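Local coordinates for conserved hypothetical protein (Enterococcus faecalis, PDB 1Z6M) that is of unknown function but has a thioredoxin-like fold with a CxxC pair at a helix start, consistent with a thiol-disulfide redox role, at residues W45-S56 / E162-I173. Numbering follows the deposited sequence.
With PO4 (phosphate ion), chain B.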
loop_
_atom_site.group_PDB
_atom_site.type_symbol
_atom_site.label_atom_id
_atom_site.label_comp_id
_atom_site.label_asym_id
_atom_site.label_seq_id
_atom_site.Cartn_x
_atom_site.Cartn_y
_atom_site.Cartn_z
ATOM N N TRP A 45 5.320 -6.960 -4.629
ATOM C CA TRP A 45 5.605 -6.723 -3.208
ATOM C C TRP A 45 4.591 -7.451 -2.323
ATOM O O TRP A 45 4.965 -8.161 -1.383
ATOM C CB TRP A 45 5.619 -5.213 -2.894
ATOM C CG TRP A 45 5.367 -4.893 -1.439
ATOM C CD1 TRP A 45 4.252 -4.279 -0.921
ATOM C CD2 TRP A 45 6.195 -5.237 -0.312
ATOM N NE1 TRP A 45 4.357 -4.187 0.448
ATOM C CE2 TRP A 45 5.531 -4.774 0.846
ATOM C CE3 TRP A 45 7.434 -5.877 -0.172
ATOM C CZ2 TRP A 45 6.068 -4.924 2.130
ATOM C CZ3 TRP A 45 7.966 -6.014 1.112
ATOM C CH2 TRP A 45 7.285 -5.540 2.237
ATOM N N PHE A 46 3.310 -7.287 -2.627
ATOM C CA PHE A 46 2.272 -7.872 -1.792
ATOM C C PHE A 46 2.320 -9.393 -1.785
ATOM O O PHE A 46 2.178 -10.008 -0.733
ATOM C CB PHE A 46 0.889 -7.376 -2.204
ATOM C CG PHE A 46 0.208 -6.546 -1.162
ATOM C CD1 PHE A 46 0.767 -5.350 -0.723
ATOM C CD2 PHE A 46 -0.999 -6.962 -0.617
ATOM C CE1 PHE A 46 0.117 -4.582 0.245
ATOM C CE2 PHE A 46 -1.653 -6.189 0.341
ATOM C CZ PHE A 46 -1.079 -5.006 0.775
ATOM N N GLU A 47 2.519 -10.017 -2.945
ATOM C CA GLU A 47 2.521 -11.483 -2.955
ATOM C C GLU A 47 3.783 -12.058 -2.294
ATOM O O GLU A 47 3.697 -13.024 -1.537
ATOM C CB GLU A 47 2.281 -12.062 -4.360
ATOM C CG GLU A 47 3.434 -11.935 -5.349
ATOM C CD GLU A 47 4.484 -13.059 -5.255
ATOM O OE1 GLU A 47 5.474 -12.999 -6.004
ATOM O OE2 GLU A 47 4.351 -13.994 -4.436
ATOM N N GLU A 48 4.951 -11.463 -2.553
ATOM C CA GLU A 48 6.198 -12.072 -2.104
ATOM C C GLU A 48 6.390 -11.935 -0.599
ATOM O O GLU A 48 7.089 -12.750 0.007
ATOM C CB GLU A 48 7.394 -11.491 -2.860
ATOM C CG GLU A 48 7.734 -10.071 -2.452
ATOM C CD GLU A 48 8.716 -9.375 -3.372
ATOM O OE1 GLU A 48 9.285 -10.024 -4.280
ATOM O OE2 GLU A 48 8.909 -8.154 -3.186
ATOM N N SER A 49 5.754 -10.925 -0.011
ATOM C CA SER A 49 5.861 -10.658 1.428
ATOM C C SER A 49 4.682 -11.186 2.257
ATOM O O SER A 49 4.708 -11.120 3.482
ATOM C CB SER A 49 6.009 -9.156 1.668
ATOM O OG SER A 49 4.808 -8.474 1.353
ATOM N N GLU A 50 3.672 -11.751 1.593
ATOM C CA GLU A 50 2.403 -12.080 2.247
ATOM C C GLU A 50 2.564 -12.940 3.506
ATOM O O GLU A 50 2.044 -12.588 4.577
ATOM C CB GLU A 50 1.447 -12.749 1.249
ATOM C CG GLU A 50 -0.030 -12.719 1.655
ATOM C CD GLU A 50 -0.972 -12.859 0.457
ATOM O OE1 GLU A 50 -0.491 -12.818 -0.698
ATOM O OE2 GLU A 50 -2.199 -12.998 0.665
ATOM N N GLU A 51 3.282 -14.056 3.381
ATOM C CA GLU A 51 3.421 -15.004 4.490
ATOM C C GLU A 51 4.262 -14.454 5.639
ATOM O O GLU A 51 3.873 -14.555 6.815
ATOM C CB GLU A 51 3.968 -16.345 3.982
ATOM C CG GLU A 51 2.957 -17.102 3.136
ATOM C CD GLU A 51 3.591 -18.146 2.240
ATOM O OE1 GLU A 51 4.599 -18.770 2.641
ATOM O OE2 GLU A 51 3.077 -18.340 1.119
ATOM N N LEU A 52 5.412 -13.874 5.306
ATOM C CA LEU A 52 6.263 -13.301 6.347
ATOM C C LEU A 52 5.547 -12.186 7.093
ATOM O O LEU A 52 5.597 -12.125 8.313
ATOM C CB LEU A 52 7.606 -12.802 5.797
ATOM C CG LEU A 52 8.525 -12.072 6.795
ATOM C CD1 LEU A 52 8.963 -12.987 7.927
ATOM C CD2 LEU A 52 9.745 -11.516 6.105
ATOM N N LEU A 53 4.866 -11.306 6.372
ATOM C CA LEU A 53 4.138 -10.246 7.059
ATOM C C LEU A 53 2.947 -10.733 7.892
ATOM O O LEU A 53 2.695 -10.213 8.978
ATOM C CB LEU A 53 3.722 -9.147 6.081
ATOM C CG LEU A 53 4.876 -8.465 5.341
ATOM C CD1 LEU A 53 4.334 -7.327 4.487
ATOM C CD2 LEU A 53 5.938 -7.981 6.317
ATOM N N ALA A 54 2.230 -11.741 7.405
ATOM C CA ALA A 54 1.114 -12.268 8.178
ATOM C C ALA A 54 1.616 -12.810 9.513
ATOM O O ALA A 54 1.033 -12.522 10.567
ATOM C CB ALA A 54 0.376 -13.325 7.398
ATOM N N GLN A 55 2.724 -13.546 9.487
ATOM C CA GLN A 55 3.265 -14.067 10.740
ATOM C C GLN A 55 3.786 -12.951 11.645
ATOM O O GLN A 55 3.583 -12.978 12.863
ATOM C CB GLN A 55 4.359 -15.088 10.481
ATOM C CG GLN A 55 4.916 -15.634 11.783
ATOM C CD GLN A 55 5.791 -16.831 11.600
ATOM O OE1 GLN A 55 5.833 -17.435 10.520
ATOM N NE2 GLN A 55 6.498 -17.203 12.667
ATOM N N SER A 56 4.469 -11.969 11.051
ATOM C CA SER A 56 5.041 -10.859 11.832
ATOM C C SER A 56 3.960 -10.022 12.506
ATOM O O SER A 56 4.151 -9.524 13.616
ATOM C CB SER A 56 5.897 -9.963 10.937
ATOM O OG SER A 56 6.948 -10.674 10.315
ATOM N N GLU A 162 9.867 -3.577 -4.137
ATOM C CA GLU A 162 9.560 -4.961 -4.501
ATOM C C GLU A 162 10.797 -5.815 -4.766
ATOM O O GLU A 162 10.704 -7.044 -4.766
ATOM C CB GLU A 162 8.630 -5.012 -5.716
ATOM C CG GLU A 162 9.284 -4.703 -7.087
ATOM C CD GLU A 162 9.745 -3.259 -7.278
ATOM O OE1 GLU A 162 9.291 -2.344 -6.548
ATOM O OE2 GLU A 162 10.570 -3.049 -8.197
ATOM N N SER A 163 11.948 -5.183 -5.001
ATOM C CA SER A 163 13.176 -5.940 -5.241
ATOM C C SER A 163 13.713 -6.599 -3.974
ATOM O O SER A 163 14.565 -7.473 -4.067
ATOM C CB SER A 163 14.254 -5.077 -5.888
ATOM O OG SER A 163 14.744 -4.096 -4.993
ATOM N N VAL A 164 13.219 -6.192 -2.804
ATOM C CA VAL A 164 13.675 -6.762 -1.536
ATOM C C VAL A 164 13.523 -8.285 -1.553
ATOM O O VAL A 164 12.544 -8.808 -2.076
ATOM C CB VAL A 164 12.904 -6.134 -0.346
ATOM C CG1 VAL A 164 11.462 -6.657 -0.265
ATOM C CG2 VAL A 164 13.653 -6.366 0.960
ATOM N N THR A 165 14.499 -8.999 -1.002
ATOM C CA THR A 165 14.327 -10.437 -0.832
ATOM C C THR A 165 13.709 -10.688 0.542
ATOM O O THR A 165 13.743 -9.811 1.421
ATOM C CB THR A 165 15.655 -11.188 -0.920
ATOM O OG1 THR A 165 16.429 -10.853 0.233
ATOM C CG2 THR A 165 16.421 -10.839 -2.203
ATOM N N GLU A 166 13.146 -11.873 0.741
ATOM C CA GLU A 166 12.544 -12.167 2.044
ATOM C C GLU A 166 13.574 -12.224 3.164
ATOM O O GLU A 166 13.277 -11.819 4.280
ATOM C CB GLU A 166 11.632 -13.402 2.004
ATOM C CG GLU A 166 10.350 -13.195 1.166
ATOM C CD GLU A 166 9.488 -12.017 1.638
ATOM O OE1 GLU A 166 8.789 -12.153 2.663
ATOM O OE2 GLU A 166 9.506 -10.951 0.985
ATOM N N GLU A 167 14.788 -12.665 2.864
ATOM C CA GLU A 167 15.878 -12.583 3.827
ATOM C C GLU A 167 16.221 -11.154 4.215
ATOM O O GLU A 167 16.425 -10.852 5.374
ATOM C CB GLU A 167 17.138 -13.300 3.329
ATOM C CG GLU A 167 18.232 -13.347 4.396
ATOM C CD GLU A 167 19.623 -13.641 3.866
ATOM O OE1 GLU A 167 20.003 -13.120 2.803
ATOM O OE2 GLU A 167 20.351 -14.387 4.541
ATOM N N GLU A 168 16.269 -10.279 3.224
ATOM C CA GLU A 168 16.524 -8.863 3.497
ATOM C C GLU A 168 15.397 -8.275 4.334
ATOM O O GLU A 168 15.648 -7.518 5.276
ATOM C CB GLU A 168 16.673 -8.077 2.198
ATOM C CG GLU A 168 17.994 -8.327 1.492
ATOM C CD GLU A 168 18.038 -7.778 0.074
ATOM O OE1 GLU A 168 17.008 -7.299 -0.449
ATOM O OE2 GLU A 168 19.126 -7.835 -0.532
ATOM N N LEU A 169 14.162 -8.653 4.015
ATOM C CA LEU A 169 12.996 -8.135 4.738
ATOM C C LEU A 169 13.035 -8.575 6.207
ATOM O O LEU A 169 12.823 -7.767 7.109
ATOM C CB LEU A 169 11.708 -8.576 4.048
ATOM C CG LEU A 169 10.387 -8.094 4.650
ATOM C CD1 LEU A 169 10.351 -6.576 4.830
ATOM C CD2 LEU A 169 9.238 -8.574 3.761
ATOM N N ARG A 170 13.293 -9.852 6.444
ATOM C CA ARG A 170 13.549 -10.331 7.798
ATOM C C ARG A 170 14.612 -9.492 8.489
ATOM O O ARG A 170 14.434 -9.093 9.617
ATOM C CB ARG A 170 14.053 -11.767 7.763
ATOM C CG ARG A 170 13.036 -12.808 7.504
ATOM C CD ARG A 170 13.614 -14.222 7.750
ATOM N NE ARG A 170 14.112 -14.823 6.527
ATOM C CZ ARG A 170 15.379 -15.144 6.260
ATOM N NH1 ARG A 170 16.358 -14.925 7.125
ATOM N NH2 ARG A 170 15.660 -15.678 5.089
ATOM N N GLY A 171 15.707 -9.230 7.783
ATOM C CA GLY A 171 16.801 -8.422 8.324
ATOM C C GLY A 171 16.306 -7.055 8.771
ATOM O O GLY A 171 16.615 -6.618 9.875
ATOM N N TYR A 172 15.529 -6.381 7.919
ATOM C CA TYR A 172 15.021 -5.045 8.266
ATOM C C TYR A 172 14.067 -5.083 9.460
ATOM O O TYR A 172 14.072 -4.184 10.295
ATOM C CB TYR A 172 14.297 -4.390 7.090
ATOM C CG TYR A 172 15.131 -4.103 5.867
ATOM C CD1 TYR A 172 16.374 -3.466 5.961
ATOM C CD2 TYR A 172 14.658 -4.437 4.602
ATOM C CE1 TYR A 172 17.126 -3.195 4.812
ATOM C CE2 TYR A 172 15.394 -4.165 3.461
ATOM C CZ TYR A 172 16.623 -3.550 3.568
ATOM O OH TYR A 172 17.345 -3.283 2.423
ATOM N N ILE A 173 13.240 -6.117 9.537
ATOM C CA ILE A 173 12.301 -6.262 10.644
ATOM C C ILE A 173 13.048 -6.475 11.960
ATOM O O ILE A 173 12.667 -5.924 12.997
ATOM C CB ILE A 173 11.281 -7.397 10.375
ATOM C CG1 ILE A 173 10.341 -6.990 9.237
ATOM C CG2 ILE A 173 10.476 -7.740 11.637
ATOM C CD1 ILE A 173 9.533 -8.139 8.682
HETATM P P PO4 B . 12.461 -13.752 -2.548
HETATM O O1 PO4 B . 13.353 -12.740 -3.231
HETATM O O2 PO4 B . 12.958 -13.952 -1.140
HETATM O O3 PO4 B . 11.032 -13.239 -2.552
HETATM O O4 PO4 B . 12.557 -15.040 -3.331
HETATM O O HOH W 1 12.191 -9.865 -4.710
HETATM O O HOH W 2 6.676 -14.123 2.683
#
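Leu52 and Leu169 interlock where helices 45-56 and 166-173 pack at -44°, their axes 10.7 Å apart. Leu52 drops as a knob among Glu166, Leu169, Arg170 and Ile173, its CD2 lying 3.8 Å from Leu169 CG; Leu169 in turn sits among Trp45, Ser49, Leu52 and Leu53. Leu169 CG lies opposite its backbone N (chi1 -178°), and its CD2 comes 3.9 Å from CZ3 of the Trp45 indole. Val164 CG1 meets the same ring at its edge, 3.8 Å from CZ3. Toward the segments' C-terminal ends, Ile173 CD1 approaches Leu53 CD2 and Ser56 OG. The helices lie side by side on one face of the central sheet of the thioredoxin-like fold, Leu53 and Ile173 both resting on Met31 of strand 29-35. A Cys39-Cys42 CxxC pattern lies at the start of helix 40-58, as in thioredoxins, near the Trp45 side chain but not touching it. Along the acidic outer side Glu48 OE2 lies 2.6 Å from Glu162 O, so close that the acid probably holds a proton there. Glu166, bent at chi2 (-57°), curls its carboxylate toward the kink in helix 45-56, OE1 and OE2 each 3.2 Å from Glu48 O without a hydrogen bond. A water accepts from Leu52 N, which lacks a bond to the preceding turn, and probably donates to Glu166 OE1, 2.9 Å from the water oxygen. Ser49 OG sits over one face of the indole and bonds to Trp45 O, while Glu33 accepts from NE1. Thr165 and Glu168 form a capping box, and a phosphate, probably from the crystallisation liquor, accepts from Glu166 N through O2 (2.8 Å).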